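Local coordinates for microcompartments protein (Halothece sp. PCC 7418, PDB 5VGU) that forms hexamers that probably tile the facets of the beta-carboxysome shell, a bacterial microcompartment wall, at residues T44-G49 and L90-N95; S2-G7 and R48-E53. One frame throughout, in Å; residues are numbered along the deposited sequence.

Contact 1: residues T44-G49 and L90-N95; sequences TIIIRG and LPIAYN
Arg-48 NH1 is gripped twice: it donates to the backbone oxygen of Ile-92 and forms a salt bridge with OE1 of Glu-87, on the preceding helix 84-89. The bond from Arg-48 NH1 to Ile-92 O is 2.8 Å long and nearly straight (159°). Ile-92 O lies almost in the plane of the guanidinium, whereas NH1 stands above the carbonyl plane, about 41° out of it. Arginine suits this place because its long chain, bent at chi2 and chi3, can curl back from a buried strand and still present several N-H groups; the negative charge of Glu-87 would be expected to stabilise its own.

The aliphatic part of the Arg-48 side chain packs against Tyr-94. Arg-48 CG sits 4.2 Å above one face of the Tyr-94 ring, offset toward the rim, and Arg-48 CB comes within 3.3 Å of Tyr-94 OH. That hydroxyl finds its polar partner in the carboxylate of Asp-4.

Further along, Ile-46 and Ile-92 cross at about a right angle, the two CG2 methyls touching at 3.8 Å; branched, apolar residues fill this buried seam well. Ile-46 CD1, swung out by an unstaggered chi2 of 93°, rests 3.8 Å from Pro-91 O. Pro-91 centres an inverse gamma turn, closed by Ile-92 N to Leu-90 O at 2.9 Å, and its rigid ring suits that bend. Phe-14 of a neighbouring subunit packs on Ile-92. The arrangement belongs to the BMC fold: a loop returning near the C terminus covers the sheet face that bears Ile-46 and Arg-48, while Ile-45 and Ile-47 meet helix 14-27.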
ATOM      1  N   THR A  44      -6.313 -11.151  -5.824  1.00 16.57           N
ATOM      2  CA  THR A  44      -6.630 -11.631  -7.162  1.00 15.81           C
ATOM      3  C   THR A  44      -5.863 -12.918  -7.423  1.00 16.20           C
ATOM      4  O   THR A  44      -4.665 -12.989  -7.148  1.00 20.23           O
ATOM      5  CB  THR A  44      -6.243 -10.596  -8.244  1.00 17.06           C
ATOM      6  OG1 THR A  44      -6.639  -9.280  -7.849  1.00 18.91           O
ATOM      7  CG2 THR A  44      -6.855 -10.926  -9.579  1.00 18.57           C
ATOM      8  N   ILE A  45      -6.520 -13.920  -8.005  1.00 18.98           N
ATOM      9  CA  ILE A  45      -5.809 -15.107  -8.458  1.00 15.73           C
ATOM     10  C   ILE A  45      -6.027 -15.255  -9.959  1.00 16.48           C
ATOM     11  O   ILE A  45      -7.040 -14.809 -10.502  1.00 16.44           O
ATOM     12  CB  ILE A  45      -6.225 -16.390  -7.713  1.00 16.08           C
ATOM     13  CG1 ILE A  45      -7.761 -16.526  -7.640  1.00 19.87           C
ATOM     14  CG2 ILE A  45      -5.577 -16.415  -6.318  1.00 16.69           C
ATOM     15  CD1 ILE A  45      -8.225 -17.841  -7.066  1.00 18.73           C
ATOM     16  N   ILE A  46      -5.066 -15.906 -10.618  1.00 15.03           N
ATOM     17  CA  ILE A  46      -5.037 -16.055 -12.071  1.00 17.10           C
ATOM     18  C   ILE A  46      -4.790 -17.523 -12.392  1.00 16.15           C
ATOM     19  O   ILE A  46      -3.805 -18.116 -11.933  1.00 15.44           O
ATOM     20  CB  ILE A  46      -3.957 -15.177 -12.729  1.00 17.52           C
ATOM     21  CG1 ILE A  46      -4.194 -13.690 -12.402  1.00 17.26           C
ATOM     22  CG2 ILE A  46      -3.953 -15.378 -14.230  1.00 16.28           C
ATOM     23  CD1 ILE A  46      -3.441 -13.229 -11.203  1.00 29.23           C
ATOM     24  N   ILE A  47      -5.645 -18.092 -13.228  1.00 17.45           N
ATOM     25  CA  ILE A  47      -5.463 -19.457 -13.692  1.00 13.72           C
ATOM     26  C   ILE A  47      -5.335 -19.427 -15.209  1.00 15.33           C
ATOM     27  O   ILE A  47      -5.819 -18.509 -15.870  1.00 15.08           O
ATOM     28  CB  ILE A  47      -6.603 -20.420 -13.279  1.00 19.27           C
ATOM     29  CG1 ILE A  47      -7.961 -19.888 -13.748  1.00 19.24           C
ATOM     30  CG2 ILE A  47      -6.609 -20.642 -11.789  1.00 18.32           C
ATOM     31  CD1 ILE A  47      -9.100 -20.887 -13.612  1.00 19.34           C
ATOM     32  N   ARG A  48      -4.676 -20.453 -15.748  1.00 16.28           N
ATOM     33  CA  ARG A  48      -4.562 -20.664 -17.183  1.00 17.48           C
ATOM     34  C   ARG A  48      -4.941 -22.094 -17.521  1.00 18.64           C
ATOM     35  O   ARG A  48      -4.713 -23.023 -16.736  1.00 16.10           O
ATOM     36  CB  ARG A  48      -3.147 -20.413 -17.688  1.00 17.90           C
ATOM     37  CG  ARG A  48      -2.609 -18.999 -17.393  1.00 17.59           C
ATOM     38  CD  ARG A  48      -3.372 -17.894 -18.156  1.00 17.13           C
ATOM     39  NE  ARG A  48      -3.235 -18.030 -19.596  1.00 18.21           N
ATOM     40  CZ  ARG A  48      -2.226 -17.578 -20.330  1.00 17.53           C
ATOM     41  NH1 ARG A  48      -1.211 -16.922 -19.786  1.00 19.36           N
ATOM     42  NH2 ARG A  48      -2.224 -17.808 -21.637  1.00 17.70           N
ATOM     43  N   GLY A  49      -5.475 -22.252 -18.723  1.00 18.18           N
ATOM     44  CA  GLY A  49      -5.799 -23.561 -19.250  1.00 18.66           C
ATOM     45  C   GLY A  49      -6.673 -23.432 -20.480  1.00 17.80           C
ATOM     46  O   GLY A  49      -6.953 -22.328 -20.976  1.00 19.11           O
ATOM     47  N   LEU A  90       0.801  -7.872 -18.100  1.00 18.31           N
ATOM     48  CA  LEU A  90       0.039  -8.187 -16.905  1.00 16.65           C
ATOM     49  C   LEU A  90       0.538  -9.490 -16.301  1.00 18.95           C
ATOM     50  O   LEU A  90       1.167 -10.303 -16.986  1.00 17.87           O
ATOM     51  CB  LEU A  90      -1.454  -8.273 -17.244  1.00 16.62           C
ATOM     52  CG  LEU A  90      -2.079  -6.992 -17.802  1.00 17.62           C
ATOM     53  CD1 LEU A  90      -3.585  -7.186 -17.988  1.00 16.69           C
ATOM     54  CD2 LEU A  90      -1.810  -5.753 -16.924  1.00 19.07           C
ATOM     55  N   PRO A  91       0.326  -9.700 -14.990  1.00 17.80           N
ATOM     56  CA  PRO A  91       0.907 -10.895 -14.323  1.00 17.06           C
ATOM     57  C   PRO A  91       0.052 -12.143 -14.495  1.00 17.21           C
ATOM     58  O   PRO A  91      -0.547 -12.662 -13.555  1.00 17.31           O
ATOM     59  CB  PRO A  91       0.996 -10.440 -12.857  1.00 19.88           C
ATOM     60  CG  PRO A  91      -0.146  -9.479 -12.713  1.00 20.34           C
ATOM     61  CD  PRO A  91      -0.236  -8.748 -14.017  1.00 17.84           C
ATOM     62  N   ILE A  92      -0.003 -12.654 -15.729  1.00 17.06           N
ATOM     63  CA  ILE A  92      -0.886 -13.766 -16.072  1.00 16.37           C
ATOM     64  C   ILE A  92      -0.180 -14.903 -16.793  1.00 18.55           C
ATOM     65  O   ILE A  92      -0.841 -15.875 -17.168  1.00 17.25           O
ATOM     66  CB  ILE A  92      -2.089 -13.293 -16.911  1.00 16.36           C
ATOM     67  CG1 ILE A  92      -1.628 -12.746 -18.280  1.00 16.11           C
ATOM     68  CG2 ILE A  92      -2.903 -12.274 -16.135  1.00 19.82           C
ATOM     69  CD1 ILE A  92      -2.771 -12.615 -19.295  1.00 20.35           C
ATOM     70  N   ALA A  93       1.127 -14.809 -17.024  1.00 17.21           N
ATOM     71  CA  ALA A  93       1.845 -15.824 -17.776  1.00 20.10           C
ATOM     72  C   ALA A  93       2.133 -17.055 -16.918  1.00 19.53           C
ATOM     73  O   ALA A  93       2.218 -16.982 -15.695  1.00 17.31           O
ATOM     74  CB  ALA A  93       3.152 -15.243 -18.315  1.00 19.65           C
ATOM     75  N   TYR A  94       2.269 -18.197 -17.581  1.00 19.22           N
ATOM     76  CA  TYR A  94       2.923 -19.332 -16.967  1.00 20.11           C
ATOM     77  C   TYR A  94       4.340 -18.936 -16.554  1.00 21.26           C
ATOM     78  O   TYR A  94       4.932 -18.004 -17.110  1.00 22.92           O
ATOM     79  CB  TYR A  94       2.972 -20.515 -17.936  1.00 21.06           C
ATOM     80  CG  TYR A  94       1.663 -21.205 -18.218  1.00 20.14           C
ATOM     81  CD1 TYR A  94       1.106 -22.092 -17.303  1.00 19.53           C
ATOM     82  CD2 TYR A  94       1.003 -21.013 -19.439  1.00 21.34           C
ATOM     83  CE1 TYR A  94      -0.076 -22.747 -17.567  1.00 21.05           C
ATOM     84  CE2 TYR A  94      -0.184 -21.667 -19.710  1.00 21.33           C
ATOM     85  CZ  TYR A  94      -0.714 -22.541 -18.774  1.00 21.80           C
ATOM     86  OH  TYR A  94      -1.893 -23.206 -19.027  1.00 20.33           O
ATOM     87  N   ASN A  95       4.852 -19.606 -15.525  1.00 22.30           N
ATOM     88  CA  ASN A  95       6.194 -19.345 -15.023  1.00 21.81           C
ATOM     89  C   ASN A  95       6.843 -20.658 -14.593  1.00 20.67           C
ATOM     90  O   ASN A  95       6.192 -21.697 -14.475  1.00 21.66           O
ATOM     91  CB  ASN A  95       6.166 -18.343 -13.864  1.00 24.12           C
ATOM     92  CG  ASN A  95       5.323 -18.836 -12.710  1.00 24.57           C
ATOM     93  OD1 ASN A  95       5.659 -19.833 -12.089  1.00 23.90           O
ATOM     94  ND2 ASN A  95       4.208 -18.160 -12.443  1.00 25.02           N
TER

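Contact 2: residues S2-G7 and R48-E53; sequences SLDAVG and RGDVSE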
ATOM      1  N   SER A   2       1.643 -18.057 -24.140  1.00 19.89           N
ATOM      2  CA  SER A   2       0.665 -19.131 -24.313  1.00 22.09           C
ATOM      3  C   SER A   2      -0.663 -18.545 -24.762  1.00 21.82           C
ATOM      4  O   SER A   2      -1.062 -17.479 -24.288  1.00 21.66           O
ATOM      5  CB  SER A   2       0.459 -19.907 -23.003  1.00 22.63           C
ATOM      6  OG  SER A   2      -0.535 -20.915 -23.143  1.00 20.49           O
ATOM      7  N   LEU A   3      -1.370 -19.243 -25.642  1.00 21.16           N
ATOM      8  CA  LEU A   3      -2.703 -18.803 -26.032  1.00 27.23           C
ATOM      9  C   LEU A   3      -3.805 -19.442 -25.190  1.00 25.59           C
ATOM     10  O   LEU A   3      -4.992 -19.221 -25.471  1.00 23.77           O
ATOM     11  CB  LEU A   3      -2.945 -19.064 -27.526  1.00 31.41           C
ATOM     12  CG  LEU A   3      -2.070 -18.221 -28.478  1.00 34.65           C
ATOM     13  CD1 LEU A   3      -2.318 -18.600 -29.941  1.00 38.86           C
ATOM     14  CD2 LEU A   3      -2.225 -16.706 -28.280  1.00 34.70           C
ATOM     15  N   ASP A   4      -3.438 -20.212 -24.157  1.00 20.33           N
ATOM     16  CA  ASP A   4      -4.422 -20.750 -23.224  1.00 19.71           C
ATOM     17  C   ASP A   4      -5.285 -19.634 -22.660  1.00 17.29           C
ATOM     18  O   ASP A   4      -4.820 -18.505 -22.444  1.00 18.51           O
ATOM     19  CB  ASP A   4      -3.738 -21.471 -22.047  1.00 20.10           C
ATOM     20  CG  ASP A   4      -3.187 -22.833 -22.415  1.00 26.43           C
ATOM     21  OD1 ASP A   4      -3.331 -23.260 -23.576  1.00 23.21           O
ATOM     22  OD2 ASP A   4      -2.601 -23.474 -21.530  1.00 22.71           O
ATOM     23  N   ALA A   5      -6.533 -19.975 -22.352  1.00 18.42           N
ATOM     24  CA  ALA A   5      -7.436 -19.034 -21.710  1.00 16.70           C
ATOM     25  C   ALA A   5      -6.885 -18.590 -20.366  1.00 18.63           C
ATOM     26  O   ALA A   5      -6.060 -19.271 -19.739  1.00 16.71           O
ATOM     27  CB  ALA A   5      -8.810 -19.642 -21.496  1.00 17.85           C
ATOM     28  N   VAL A   6      -7.360 -17.436 -19.920  1.00 17.05           N
ATOM     29  CA  VAL A   6      -7.025 -16.929 -18.597  1.00 16.60           C
ATOM     30  C   VAL A   6      -8.319 -16.700 -17.820  1.00 18.17           C
ATOM     31  O   VAL A   6      -9.316 -16.203 -18.357  1.00 20.21           O
ATOM     32  CB  VAL A   6      -6.121 -15.665 -18.676  1.00 20.38           C
ATOM     33  CG1 VAL A   6      -6.673 -14.607 -19.503  1.00 25.26           C
ATOM     34  CG2 VAL A   6      -5.833 -15.099 -17.269  1.00 19.24           C
ATOM     35  N   GLY A   7      -8.300 -17.118 -16.569  1.00 17.73           N
ATOM     36  CA  GLY A   7      -9.357 -16.790 -15.626  1.00 18.00           C
ATOM     37  C   GLY A   7      -8.784 -15.968 -14.486  1.00 16.85           C
ATOM     38  O   GLY A   7      -7.692 -16.260 -13.989  1.00 17.57           O
ATOM     39  N   ARG A  48      -4.676 -20.453 -15.748  1.00 16.28           N
ATOM     40  CA  ARG A  48      -4.562 -20.664 -17.183  1.00 17.48           C
ATOM     41  C   ARG A  48      -4.941 -22.094 -17.521  1.00 18.64           C
ATOM     42  O   ARG A  48      -4.713 -23.023 -16.736  1.00 16.10           O
ATOM     43  CB  ARG A  48      -3.147 -20.413 -17.688  1.00 17.90           C
ATOM     44  CG  ARG A  48      -2.609 -18.999 -17.393  1.00 17.59           C
ATOM     45  CD  ARG A  48      -3.372 -17.894 -18.156  1.00 17.13           C
ATOM     46  NE  ARG A  48      -3.235 -18.030 -19.596  1.00 18.21           N
ATOM     47  CZ  ARG A  48      -2.226 -17.578 -20.330  1.00 17.53           C
ATOM     48  NH1 ARG A  48      -1.211 -16.922 -19.786  1.00 19.36           N
ATOM     49  NH2 ARG A  48      -2.224 -17.808 -21.637  1.00 17.70           N
ATOM     50  N   GLY A  49      -5.475 -22.252 -18.723  1.00 18.18           N
ATOM     51  CA  GLY A  49      -5.799 -23.561 -19.250  1.00 18.66           C
ATOM     52  C   GLY A  49      -6.673 -23.432 -20.480  1.00 17.80           C
ATOM     53  O   GLY A  49      -6.953 -22.328 -20.976  1.00 19.11           O
ATOM     54  N   ASP A  50      -7.091 -24.591 -20.989  1.00 20.64           N
ATOM     55  CA  ASP A  50      -8.067 -24.596 -22.077  1.00 20.79           C
ATOM     56  C   ASP A  50      -9.337 -23.872 -21.647  1.00 20.71           C
ATOM     57  O   ASP A  50      -9.739 -23.930 -20.485  1.00 19.80           O
ATOM     58  CB  ASP A  50      -8.396 -26.029 -22.520  1.00 25.71           C
ATOM     59  CG  ASP A  50      -7.237 -26.708 -23.237  1.00 37.66           C
ATOM     60  OD1 ASP A  50      -6.323 -26.005 -23.730  1.00 42.81           O
ATOM     61  OD2 ASP A  50      -7.245 -27.960 -23.315  1.00 41.66           O
ATOM     62  N   VAL A  51      -9.967 -23.162 -22.596  1.00 19.49           N
ATOM     63  CA  VAL A  51     -11.129 -22.339 -22.259  1.00 19.22           C
ATOM     64  C   VAL A  51     -12.218 -23.137 -21.546  1.00 21.17           C
ATOM     65  O   VAL A  51     -12.797 -22.663 -20.560  1.00 22.47           O
ATOM     66  CB  VAL A  51     -11.664 -21.610 -23.512  1.00 22.06           C
ATOM     67  CG1 VAL A  51     -12.505 -22.482 -24.385  1.00 25.71           C
ATOM     68  CG2 VAL A  51     -12.558 -20.478 -23.059  1.00 25.55           C
ATOM     69  N   SER A  52     -12.522 -24.353 -22.013  1.00 22.06           N
ATOM     70  CA  SER A  52     -13.579 -25.120 -21.352  1.00 22.75           C
ATOM     71  C   SER A  52     -13.175 -25.507 -19.926  1.00 21.87           C
ATOM     72  O   SER A  52     -14.013 -25.527 -19.020  1.00 21.92           O
ATOM     73  CB  SER A  52     -13.942 -26.356 -22.180  1.00 28.13           C
ATOM     74  OG  SER A  52     -12.848 -27.252 -22.252  1.00 29.05           O
ATOM     75  N   GLU A  53     -11.894 -25.801 -19.703  1.00 20.92           N
ATOM     76  CA  GLU A  53     -11.441 -26.137 -18.360  1.00 22.16           C
ATOM     77  C   GLU A  53     -11.423 -24.901 -17.456  1.00 21.61           C
ATOM     78  O   GLU A  53     -11.767 -24.985 -16.278  1.00 20.12           O
ATOM     79  CB  GLU A  53     -10.069 -26.797 -18.435  1.00 21.50           C
ATOM     80  CG  GLU A  53     -10.056 -28.092 -19.236  1.00 23.29           C
ATOM     81  CD  GLU A  53     -10.773 -29.225 -18.532  1.00 30.63           C
ATOM     82  OE1 GLU A  53     -10.975 -29.151 -17.301  1.00 26.02           O
ATOM     83  OE2 GLU A  53     -11.111 -30.209 -19.216  1.00 35.33           O
TER
HETATM   84  O   HOH W   1      -5.738 -23.825 -24.936  1.00 32.53           O
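The Arg-48 guanidinium is met along its edge by three backbone carbonyls, those of Ser-2, Asp-4 and Ala-5, while Val-6 CB lies 3.6 Å from Arg-48 CD. This occurs where strands 5-12 and 42-49 of the BMC fold's antiparallel sheet begin and end. Arg-48 NH2, above both carbonyl planes, donates to Ser-2 O at 2.9 Å and Asp-4 O at 2.8 Å; NE, above that of Ala-5, donates to Ala-5 O, with a weak second bond to Asp-4 O. An alanine in place of Arg-48 removes the donors to Ser-2 O and Asp-4 O and one of the two to Ala-5 O, and would probably loosen the N-terminal segment from the sheet.

Ala-5 and Gly-49 form a hydrogen-bonded pair: Ala-5 O accepts from Gly-49 N at 3.2 Å as well as from Arg-48 NE, while the return bond, Ala-5 N to Gly-49 O, is weak. The small Ala-5 methyl packs on Val-51 of helix 51-65.

Ser-2 OG accepts from Asp-4 N in an ST turn. Asp-4 OD2 is hydrogen-bonded to Tyr-94 OH, while one water bridges the carboxylates of Asp-4 and Asp-50, donating to Asp-4 OD1 at 2.8 Å and Asp-50 OD1 at 2.6 Å.

Overall arrangement
From the N terminus, residues 2-7 lead into strand 5-12, and the chain then runs through helix 14-27 and strand 30-39 before strand 42-49 returns beside its start; contact 2 closes that loop. Contact 1 opens on the end of the same strand and closes a second loop, which takes in helix 51-65, strand 72-79 and helix 84-89. The two loops follow one another and meet at Arg-48 and Gly-49; neither contains the other. The contacts also touch directly: Ile-46 CG2 packs on Val-6 CG2 at 3.6 Å. Together they tie the N terminus, two central strands and the loop before helix 99-104.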